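PDB 6JH5: LamCAT from Aquimarina, which probably hydrolyses laminarin, the beta-1,3-glucan storage polysaccharide of brown algae, as a family 16 glycoside hydrolase from a marine bacterium. Local coordinates for residues P90-S95 against N217-R222; E121-E126 against N208-N213; G147-S152 against N176-A181. All coordinates share one frame; numbering follows the deposited sequence.

Contact 1. Residues P90-S95 against N217-R222; sequences PSFMGS and NAFPAR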
loop_
_atom_site.group_PDB
_atom_site.type_symbol
_atom_site.label_atom_id
_atom_site.label_comp_id
_atom_site.label_asym_id
_atom_site.label_seq_id
_atom_site.Cartn_x
_atom_site.Cartn_y
_atom_site.Cartn_z
ATOM N N PRO A 90 -10.909 1.410 7.828
ATOM C CA PRO A 90 -11.291 1.742 9.184
ATOM C C PRO A 90 -10.426 2.896 9.710
ATOM O O PRO A 90 -9.418 3.182 9.196
ATOM C CB PRO A 90 -10.987 0.502 10.022
ATOM C CG PRO A 90 -10.384 -0.486 9.094
ATOM C CD PRO A 90 -10.143 0.181 7.755
ATOM N N SER A 91 -10.907 3.510 10.774
ATOM C CA SER A 91 -10.189 4.620 11.421
ATOM C C SER A 91 -10.218 4.336 12.924
ATOM O O SER A 91 -11.244 4.459 13.527
ATOM C CB SER A 91 -10.872 5.909 11.057
ATOM O OG SER A 91 -10.287 7.011 11.718
ATOM N N PHE A 92 -9.097 3.889 13.460
ATOM C CA PHE A 92 -9.018 3.585 14.903
ATOM C C PHE A 92 -7.559 3.631 15.344
ATOM O O PHE A 92 -6.692 3.449 14.548
ATOM C CB PHE A 92 -9.655 2.238 15.242
ATOM C CG PHE A 92 -9.003 1.028 14.633
ATOM C CD1 PHE A 92 -9.419 0.545 13.410
ATOM C CD2 PHE A 92 -7.999 0.369 15.304
ATOM C CE1 PHE A 92 -8.827 -0.582 12.877
ATOM C CE2 PHE A 92 -7.408 -0.755 14.767
ATOM C CZ PHE A 92 -7.838 -1.230 13.561
ATOM N N MET A 93 -7.349 3.816 16.639
ATOM C CA MET A 93 -5.958 3.894 17.137
ATOM C C MET A 93 -5.228 2.562 16.909
ATOM O O MET A 93 -5.697 1.543 17.315
ATOM C CB MET A 93 -5.950 4.288 18.617
ATOM C CG MET A 93 -6.489 5.682 18.870
ATOM S SD MET A 93 -5.622 7.022 17.990
ATOM C CE MET A 93 -3.958 6.662 18.547
ATOM N N GLY A 94 -4.064 2.666 16.277
ATOM C CA GLY A 94 -3.197 1.521 15.954
ATOM C C GLY A 94 -3.353 1.013 14.532
ATOM O O GLY A 94 -2.532 0.267 14.103
ATOM N N SER A 95 -4.376 1.472 13.843
ATOM C CA SER A 95 -4.623 0.983 12.469
ATOM C C SER A 95 -3.586 1.523 11.480
ATOM O O SER A 95 -3.188 2.637 11.603
ATOM C CB SER A 95 -6.013 1.327 12.027
ATOM O OG SER A 95 -6.152 2.708 11.884
ATOM N N ASN A 217 -11.257 -2.235 20.921
ATOM C CA ASN A 217 -12.719 -2.268 20.716
ATOM C C ASN A 217 -13.042 -1.959 19.254
ATOM O O ASN A 217 -14.197 -1.835 18.940
ATOM C CB ASN A 217 -13.450 -1.321 21.661
ATOM C CG ASN A 217 -13.513 -1.857 23.069
ATOM O OD1 ASN A 217 -13.158 -1.179 24.016
ATOM N ND2 ASN A 217 -13.931 -3.079 23.209
ATOM N N ALA A 218 -12.014 -1.855 18.419
ATOM C CA ALA A 218 -12.232 -1.599 16.982
ATOM C C ALA A 218 -12.150 -2.908 16.176
ATOM O O ALA A 218 -12.199 -2.847 14.979
ATOM C CB ALA A 218 -11.212 -0.604 16.512
ATOM N N PHE A 219 -12.055 -4.046 16.852
ATOM C CA PHE A 219 -11.924 -5.358 16.177
ATOM C C PHE A 219 -13.243 -6.116 16.234
ATOM O O PHE A 219 -13.856 -6.099 17.258
ATOM C CB PHE A 219 -10.765 -6.156 16.774
ATOM C CG PHE A 219 -9.438 -5.488 16.553
ATOM C CD1 PHE A 219 -8.935 -4.580 17.455
ATOM C CD2 PHE A 219 -8.703 -5.762 15.425
ATOM C CE1 PHE A 219 -7.726 -3.953 17.226
ATOM C CE2 PHE A 219 -7.492 -5.138 15.200
ATOM C CZ PHE A 219 -7.003 -4.240 16.105
ATOM N N PRO A 220 -13.669 -6.808 15.165
ATOM C CA PRO A 220 -12.959 -6.852 13.884
ATOM C C PRO A 220 -13.066 -5.582 13.027
ATOM O O PRO A 220 -14.049 -4.939 13.053
ATOM C CB PRO A 220 -13.614 -8.051 13.186
ATOM C CG PRO A 220 -15.022 -7.999 13.693
ATOM C CD PRO A 220 -14.845 -7.659 15.159
ATOM N N ALA A 221 -12.019 -5.303 12.255
ATOM C CA ALA A 221 -11.988 -4.077 11.443
ATOM C C ALA A 221 -11.860 -4.462 9.969
ATOM O O ALA A 221 -11.065 -5.294 9.674
ATOM C CB ALA A 221 -10.832 -3.233 11.892
ATOM N N ARG A 222 -12.609 -3.787 9.119
ATOM C CA ARG A 222 -12.640 -4.150 7.684
ATOM C C ARG A 222 -12.089 -3.057 6.774
ATOM O O ARG A 222 -12.546 -1.952 6.826
ATOM C CB ARG A 222 -14.084 -4.459 7.285
ATOM C CG ARG A 222 -14.590 -5.755 7.881
ATOM C CD ARG A 222 -16.094 -5.836 7.926
ATOM N NE ARG A 222 -16.784 -5.586 6.686
ATOM C CZ ARG A 222 -17.215 -6.530 5.890
ATOM N NH1 ARG A 222 -16.969 -7.787 6.183
ATOM N NH2 ARG A 222 -17.882 -6.220 4.809
#

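Contact 2. Residues E121-E126 against N208-N213; sequences EHVNTE and NWPGFN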
loop_
_atom_site.group_PDB
_atom_site.type_symbol
_atom_site.label_atom_id
_atom_site.label_comp_id
_atom_site.label_asym_id
_atom_site.label_seq_id
_atom_site.Cartn_x
_atom_site.Cartn_y
_atom_site.Cartn_z
ATOM N N GLU A 121 -1.342 5.706 2.451
ATOM C CA GLU A 121 -1.148 5.198 3.819
ATOM C C GLU A 121 -2.034 6.018 4.761
ATOM O O GLU A 121 -2.172 7.172 4.543
ATOM C CB GLU A 121 0.286 5.253 4.305
ATOM C CG GLU A 121 1.123 4.130 3.746
ATOM C CD GLU A 121 2.554 4.267 4.231
ATOM O OE1 GLU A 121 3.204 5.172 3.764
ATOM O OE2 GLU A 121 2.918 3.536 5.139
ATOM N N HIS A 122 -2.602 5.358 5.753
ATOM C CA HIS A 122 -3.375 6.068 6.787
ATOM C C HIS A 122 -2.984 5.488 8.145
ATOM O O HIS A 122 -2.742 4.319 8.199
ATOM C CB HIS A 122 -4.878 5.929 6.553
ATOM C CG HIS A 122 -5.704 6.639 7.566
ATOM N ND1 HIS A 122 -6.249 6.003 8.641
ATOM C CD2 HIS A 122 -6.013 7.935 7.706
ATOM C CE1 HIS A 122 -6.885 6.875 9.372
ATOM N NE2 HIS A 122 -6.768 8.046 8.827
ATOM N N VAL A 123 -2.948 6.331 9.172
ATOM C CA VAL A 123 -2.647 5.795 10.524
ATOM C C VAL A 123 -3.664 6.317 11.526
ATOM O O VAL A 123 -4.143 7.413 11.374
ATOM C CB VAL A 123 -1.237 6.125 11.045
ATOM C CG1 VAL A 123 -0.134 5.356 10.343
ATOM C CG2 VAL A 123 -0.971 7.608 11.021
ATOM N N ASN A 124 -3.958 5.463 12.484
ATOM C CA ASN A 124 -4.765 5.871 13.645
ATOM C C ASN A 124 -6.099 6.482 13.198
ATOM O O ASN A 124 -6.760 5.880 12.420
ATOM C CB ASN A 124 -3.906 6.763 14.535
ATOM C CG ASN A 124 -2.714 6.031 15.109
ATOM O OD1 ASN A 124 -2.795 4.863 15.389
ATOM N ND2 ASN A 124 -1.614 6.731 15.244
ATOM N N THR A 125 -6.448 7.646 13.728
ATOM C CA THR A 125 -7.728 8.301 13.376
ATOM C C THR A 125 -7.469 9.608 12.625
ATOM O O THR A 125 -8.294 10.467 12.659
ATOM C CB THR A 125 -8.583 8.520 14.629
ATOM O OG1 THR A 125 -7.894 9.346 15.556
ATOM C CG2 THR A 125 -8.950 7.222 15.309
ATOM N N GLU A 126 -6.343 9.687 11.948
ATOM C CA GLU A 126 -5.993 10.970 11.304
ATOM C C GLU A 126 -7.026 11.327 10.246
ATOM O O GLU A 126 -7.483 10.470 9.560
ATOM C CB GLU A 126 -4.624 10.909 10.644
ATOM C CG GLU A 126 -3.498 10.764 11.624
ATOM C CD GLU A 126 -2.132 10.952 11.004
ATOM O OE1 GLU A 126 -2.049 11.019 9.775
ATOM O OE2 GLU A 126 -1.180 11.005 11.766
ATOM N N ASN A 208 6.002 1.397 14.285
ATOM C CA ASN A 208 6.716 2.631 14.667
ATOM C C ASN A 208 5.903 3.874 14.316
ATOM O O ASN A 208 5.828 4.743 15.128
ATOM C CB ASN A 208 8.114 2.650 14.054
ATOM C CG ASN A 208 8.985 1.516 14.548
ATOM O OD1 ASN A 208 8.880 1.100 15.684
ATOM N ND2 ASN A 208 9.842 1.030 13.682
ATOM N N TRP A 209 5.345 3.941 13.116
ATOM C CA TRP A 209 4.617 5.177 12.773
ATOM C C TRP A 209 3.282 5.327 13.515
ATOM O O TRP A 209 3.112 6.330 14.180
ATOM C CB TRP A 209 4.497 5.278 11.260
ATOM C CG TRP A 209 3.740 6.468 10.778
ATOM C CD1 TRP A 209 3.351 7.570 11.475
ATOM C CD2 TRP A 209 3.232 6.635 9.456
ATOM N NE1 TRP A 209 2.644 8.421 10.671
ATOM C CE2 TRP A 209 2.564 7.873 9.421
ATOM C CE3 TRP A 209 3.309 5.868 8.301
ATOM C CZ2 TRP A 209 1.983 8.355 8.253
ATOM C CZ3 TRP A 209 2.720 6.340 7.158
ATOM C CH2 TRP A 209 2.067 7.563 7.136
ATOM N N PRO A 210 2.338 4.372 13.479
ATOM C CA PRO A 210 1.089 4.521 14.223
ATOM C C PRO A 210 1.250 4.500 15.745
ATOM O O PRO A 210 0.492 5.070 16.403
ATOM C CB PRO A 210 0.201 3.349 13.791
ATOM C CG PRO A 210 1.156 2.339 13.207
ATOM C CD PRO A 210 2.344 3.125 12.699
ATOM N N GLY A 211 2.256 3.787 16.220
ATOM C CA GLY A 211 2.397 3.630 17.666
ATOM C C GLY A 211 1.790 2.329 18.165
ATOM O O GLY A 211 1.353 1.528 17.373
ATOM N N PHE A 212 1.802 2.162 19.477
ATOM C CA PHE A 212 1.407 0.891 20.114
ATOM C C PHE A 212 0.171 1.027 20.996
ATOM O O PHE A 212 -0.086 0.129 21.731
ATOM C CB PHE A 212 2.645 0.296 20.780
ATOM C CG PHE A 212 3.782 0.147 19.801
ATOM C CD1 PHE A 212 3.864 -0.958 18.989
ATOM C CD2 PHE A 212 4.745 1.120 19.664
ATOM C CE1 PHE A 212 4.883 -1.088 18.064
ATOM C CE2 PHE A 212 5.760 0.993 18.736
ATOM C CZ PHE A 212 5.834 -0.118 17.946
ATOM N N ASN A 213 -0.541 2.133 20.851
ATOM C CA ASN A 213 -1.825 2.299 21.565
ATOM C C ASN A 213 -2.880 1.720 20.625
ATOM O O ASN A 213 -3.171 2.335 19.647
ATOM C CB ASN A 213 -2.090 3.773 21.847
ATOM C CG ASN A 213 -3.521 4.063 22.239
ATOM O OD1 ASN A 213 -4.212 3.206 22.760
ATOM N ND2 ASN A 213 -3.934 5.298 22.072
HETATM O O HOH W 1 1.400 10.957 11.006
#

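Contact 3. Residues G147-S152 against N176-A181; sequences GSIPVS and NLYHEA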
loop_
_atom_site.group_PDB
_atom_site.type_symbol
_atom_site.label_atom_id
_atom_site.label_comp_id
_atom_site.label_asym_id
_atom_site.label_seq_id
_atom_site.Cartn_x
_atom_site.Cartn_y
_atom_site.Cartn_z
ATOM N N GLY A 147 3.955 13.504 1.197
ATOM C CA GLY A 147 2.903 14.521 1.130
ATOM C C GLY A 147 1.602 14.005 1.708
ATOM O O GLY A 147 1.449 12.846 1.856
ATOM N N SER A 148 0.696 14.914 2.007
ATOM C CA SER A 148 -0.581 14.497 2.614
ATOM C C SER A 148 -1.728 15.363 2.110
ATOM O O SER A 148 -1.497 16.389 1.567
ATOM C CB SER A 148 -0.492 14.546 4.102
ATOM O OG SER A 148 -0.334 15.877 4.524
ATOM N N ILE A 149 -2.930 14.849 2.295
ATOM C CA ILE A 149 -4.155 15.579 1.895
ATOM C C ILE A 149 -5.244 15.301 2.930
ATOM O O ILE A 149 -5.365 14.217 3.357
ATOM C CB ILE A 149 -4.596 15.169 0.483
ATOM C CG1 ILE A 149 -5.779 16.011 0.012
ATOM C CG2 ILE A 149 -4.909 13.686 0.421
ATOM C CD1 ILE A 149 -6.183 15.749 -1.398
ATOM N N PRO A 150 -6.019 16.313 3.346
ATOM C CA PRO A 150 -7.098 16.058 4.268
ATOM C C PRO A 150 -8.167 15.185 3.618
ATOM O O PRO A 150 -8.493 15.380 2.495
ATOM C CB PRO A 150 -7.700 17.442 4.504
ATOM C CG PRO A 150 -6.551 18.364 4.223
ATOM C CD PRO A 150 -5.843 17.736 3.039
ATOM N N VAL A 151 -8.576 14.179 4.368
ATOM C CA VAL A 151 -9.684 13.297 3.967
ATOM C C VAL A 151 -10.543 13.191 5.216
ATOM O O VAL A 151 -10.110 12.596 6.166
ATOM C CB VAL A 151 -9.165 11.926 3.502
ATOM C CG1 VAL A 151 -10.310 11.044 3.074
ATOM C CG2 VAL A 151 -8.175 12.095 2.371
ATOM N N SER A 152 -11.689 13.854 5.174
ATOM C CA SER A 152 -12.567 13.712 6.424
ATOM C C SER A 152 -13.260 12.385 6.837
ATOM O O SER A 152 -13.459 12.168 8.013
ATOM C CB SER A 152 -13.484 14.885 6.507
ATOM O OG SER A 152 -14.316 14.910 5.398
ATOM N N ASN A 176 -7.705 14.807 -6.802
ATOM C CA ASN A 176 -7.088 16.037 -6.261
ATOM C C ASN A 176 -5.586 15.790 -6.066
ATOM O O ASN A 176 -5.239 14.955 -5.295
ATOM C CB ASN A 176 -7.765 16.460 -4.964
ATOM C CG ASN A 176 -9.233 16.762 -5.160
ATOM O OD1 ASN A 176 -10.069 16.272 -4.429
ATOM N ND2 ASN A 176 -9.532 17.554 -6.150
ATOM N N LEU A 177 -4.768 16.552 -6.784
ATOM C CA LEU A 177 -3.291 16.405 -6.711
ATOM C C LEU A 177 -2.809 16.961 -5.374
ATOM O O LEU A 177 -3.207 18.039 -5.035
ATOM C CB LEU A 177 -2.673 17.194 -7.863
ATOM C CG LEU A 177 -1.155 17.252 -7.886
ATOM C CD1 LEU A 177 -0.607 15.879 -8.142
ATOM C CD2 LEU A 177 -0.684 18.224 -8.945
ATOM N N TYR A 178 -2.018 16.190 -4.637
ATOM C CA TYR A 178 -1.503 16.679 -3.333
ATOM C C TYR A 178 -0.003 16.413 -3.145
ATOM O O TYR A 178 0.545 16.942 -2.240
ATOM C CB TYR A 178 -2.315 16.077 -2.189
ATOM C CG TYR A 178 -2.084 14.606 -2.008
ATOM C CD1 TYR A 178 -2.802 13.700 -2.743
ATOM C CD2 TYR A 178 -1.113 14.140 -1.152
ATOM C CE1 TYR A 178 -2.596 12.348 -2.607
ATOM C CE2 TYR A 178 -0.903 12.788 -0.994
ATOM C CZ TYR A 178 -1.634 11.890 -1.736
ATOM O OH TYR A 178 -1.422 10.564 -1.604
ATOM N N HIS A 179 0.606 15.585 -3.984
ATOM C CA HIS A 179 2.052 15.301 -3.825
ATOM C C HIS A 179 2.653 15.016 -5.195
ATOM O O HIS A 179 1.952 14.560 -6.044
ATOM C CB HIS A 179 2.275 14.154 -2.823
ATOM C CG HIS A 179 3.691 13.889 -2.440
ATOM N ND1 HIS A 179 4.568 14.879 -2.096
ATOM C CD2 HIS A 179 4.373 12.740 -2.307
ATOM C CE1 HIS A 179 5.716 14.346 -1.782
ATOM N NE2 HIS A 179 5.630 13.056 -1.906
ATOM N N GLU A 180 3.906 15.363 -5.364
ATOM C CA GLU A 180 4.584 15.165 -6.660
ATOM C C GLU A 180 6.073 15.013 -6.386
ATOM O O GLU A 180 6.561 15.683 -5.529
ATOM C CB GLU A 180 4.304 16.349 -7.589
ATOM C CG GLU A 180 4.976 16.247 -8.937
ATOM C CD GLU A 180 4.547 17.332 -9.914
ATOM O OE1 GLU A 180 3.428 17.766 -9.814
ATOM O OE2 GLU A 180 5.334 17.693 -10.757
ATOM N N ALA A 181 6.713 14.112 -7.103
ATOM C CA ALA A 181 8.162 13.942 -6.925
ATOM C C ALA A 181 8.802 13.802 -8.303
ATOM O O ALA A 181 8.372 12.980 -9.054
ATOM C CB ALA A 181 8.434 12.725 -6.084
HETATM O O HOH W 2 1.402 17.438 0.343
#

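Contact 1. Residues P90-S95 against N217-R222
With CG of Phe92 between its backbone N and carbonyl carbon (chi1 64°), and that of Phe219 anti to its carbonyl carbon, beside the N (chi1 -64°), the two rings are brought against each other. They pack edge-to-face, planes at 71°, the edge of Phe92 turned to the face of Phe219; Phe92 CE2 comes within 3.8 Å of Phe219 CZ. The methyl of Ala218 lies over one face of the Phe92 ring, displaced toward its rim, with CB 3.3 Å from Phe92 CG, a tight fit. Ser95 CB covers the centre of the opposite face. Ala221 CB approaches Phe92 CE1 at 3.5 Å, and Pro90 CG rests on the same methyl at 3.9 Å. Pro90 also sets its CD against the backbone O of Arg222, whose guanidinium points elsewhere, to Glu47. A type II turn from Phe92 to Ser95 shapes the first segment, Phe92 O accepting from both Ser95 N and Ser95 OG. The loop entering strand 95-103 of this GH16 beta-sandwich is thus packed on the start of strand 221-232, and Ile205 touches both phenylalanines. With no hydrogen bond across, the join rests on apolar and aromatic packing, the Phe92 ring held between Ala218 and Ser95.

Contact 2. Residues E121-E126 against N208-N213
Val123 and Pro210, with CA atoms 5.4 Å apart, bring together a type II' turn (Val123 to Glu126) and a loop whose residues Asn208 to Pro210 curl with helix-like phi and psi but form no regular helix. Both loops belong to the beta-jelly-roll sandwich of family 16, and Glu121 ends the Glu-x-Asp-x-x-Glu signature of that family, consistent with a place in the substrate cleft. With CG anti to the backbone N (chi1 178°), Trp209 brings its indole to the first loop, and Val123 CG1 stands over its face, 3.8 Å from the centroid of the five-membered ring and 16° off its normal. At the indole edge lies the Glu121 carboxylate, nearly perpendicular to the ring, with OE2 3.5 Å from Trp209 CZ3; that oxygen also accepts from Trp96 NE1. Asn124 ND2 donates to Pro210 O at 2.9 Å, the acceptor lying in the amide plane and the N-H meeting an in-plane lone pair of the carbonyl, while OD1 takes the N-H of Gly94. An alanine here would probably leave Pro210 O and the Gly94 N-H without these mates and the two loops less firmly joined. From just before the turn, His122 NE2 donates to Glu126 O at 2.6 Å. A water bridges the two loops: it accepts from Trp209 NE1 at 2.8 Å and donates to Glu126 OE2 at 2.7 Å.

Contact 3. Residues G147-S152 against N176-A181
Gly147 and His179 are the residues whose CA atoms come nearest, 5.1 Å apart, where strand segments 147-150 and 176-181 run antiparallel at 172° with axes 5.7 Å from each other. No direct hydrogen bond joins them. A water bridges the backbones, accepting from Ser148 N at 3.1 Å and donating to Tyr178 O at 2.8 Å. On the second strand Tyr178 departs from extended backbone torsions, and both it and His179 share backbone hydrogen bonds with Trp171 of strand 168-173, an arrangement consistent with a classic beta bulge; these two successive side chains both set out toward the first strand. Tyr178 has its CG between the backbone N and the carbonyl carbon (chi1 70°), and Ile149 CG2 sits over the centre of its ring, 3.8 Å from the centroid and 13° off the normal. Ile149 CB also presses on Tyr178 CG at 3.6 Å. The rim of the same ring meets Gly147, whose O lies near the ring plane, 3.7 Å from Tyr178 CE2. In the family 16 sandwich, strand 142-150 pairs with 128-136 and strand 176-182 with 168-173, so the contact joins strands that appear to be edges of the two sheets. The imidazole of His179 lies face-on against bare backbone: Gly147 N is over its centre, and Gly147 CA adds a CH-pi contact. A CB on Gly147 would fall onto His179 CG. The ring is fixed further by its NE2, bonded to Tyr145 O, and by the rings of Trp171 and Tyr145. Toward the other end, Ile149 CD1 reaches Asn176 CB at 4.0 Å, while Val173 touches both Ile149 and Tyr178.

In the fold
From the N terminus, the chain passes 90-95, 121-126 and 147-152, then meets their partners in reverse order: 176-181, 208-213 and 217-222. The three loops are therefore concentric and none crosses another. Contact 3 closes the innermost, with 24 residues from one segment to the other, and links edge strands of what are probably the two sheets. Contact 2 closes the next and joins the turn after strand 120-121 to the loop following strand 197-205. Contact 1 closes the widest, tying the approach to strand 95-103 to the beginning of strand 221-232. Contacts 1 and 2 touch at several points, among them a probable backbone bond of Ser95 with Asn124 and Met93 packing on Asn213; contact 3 touches neither.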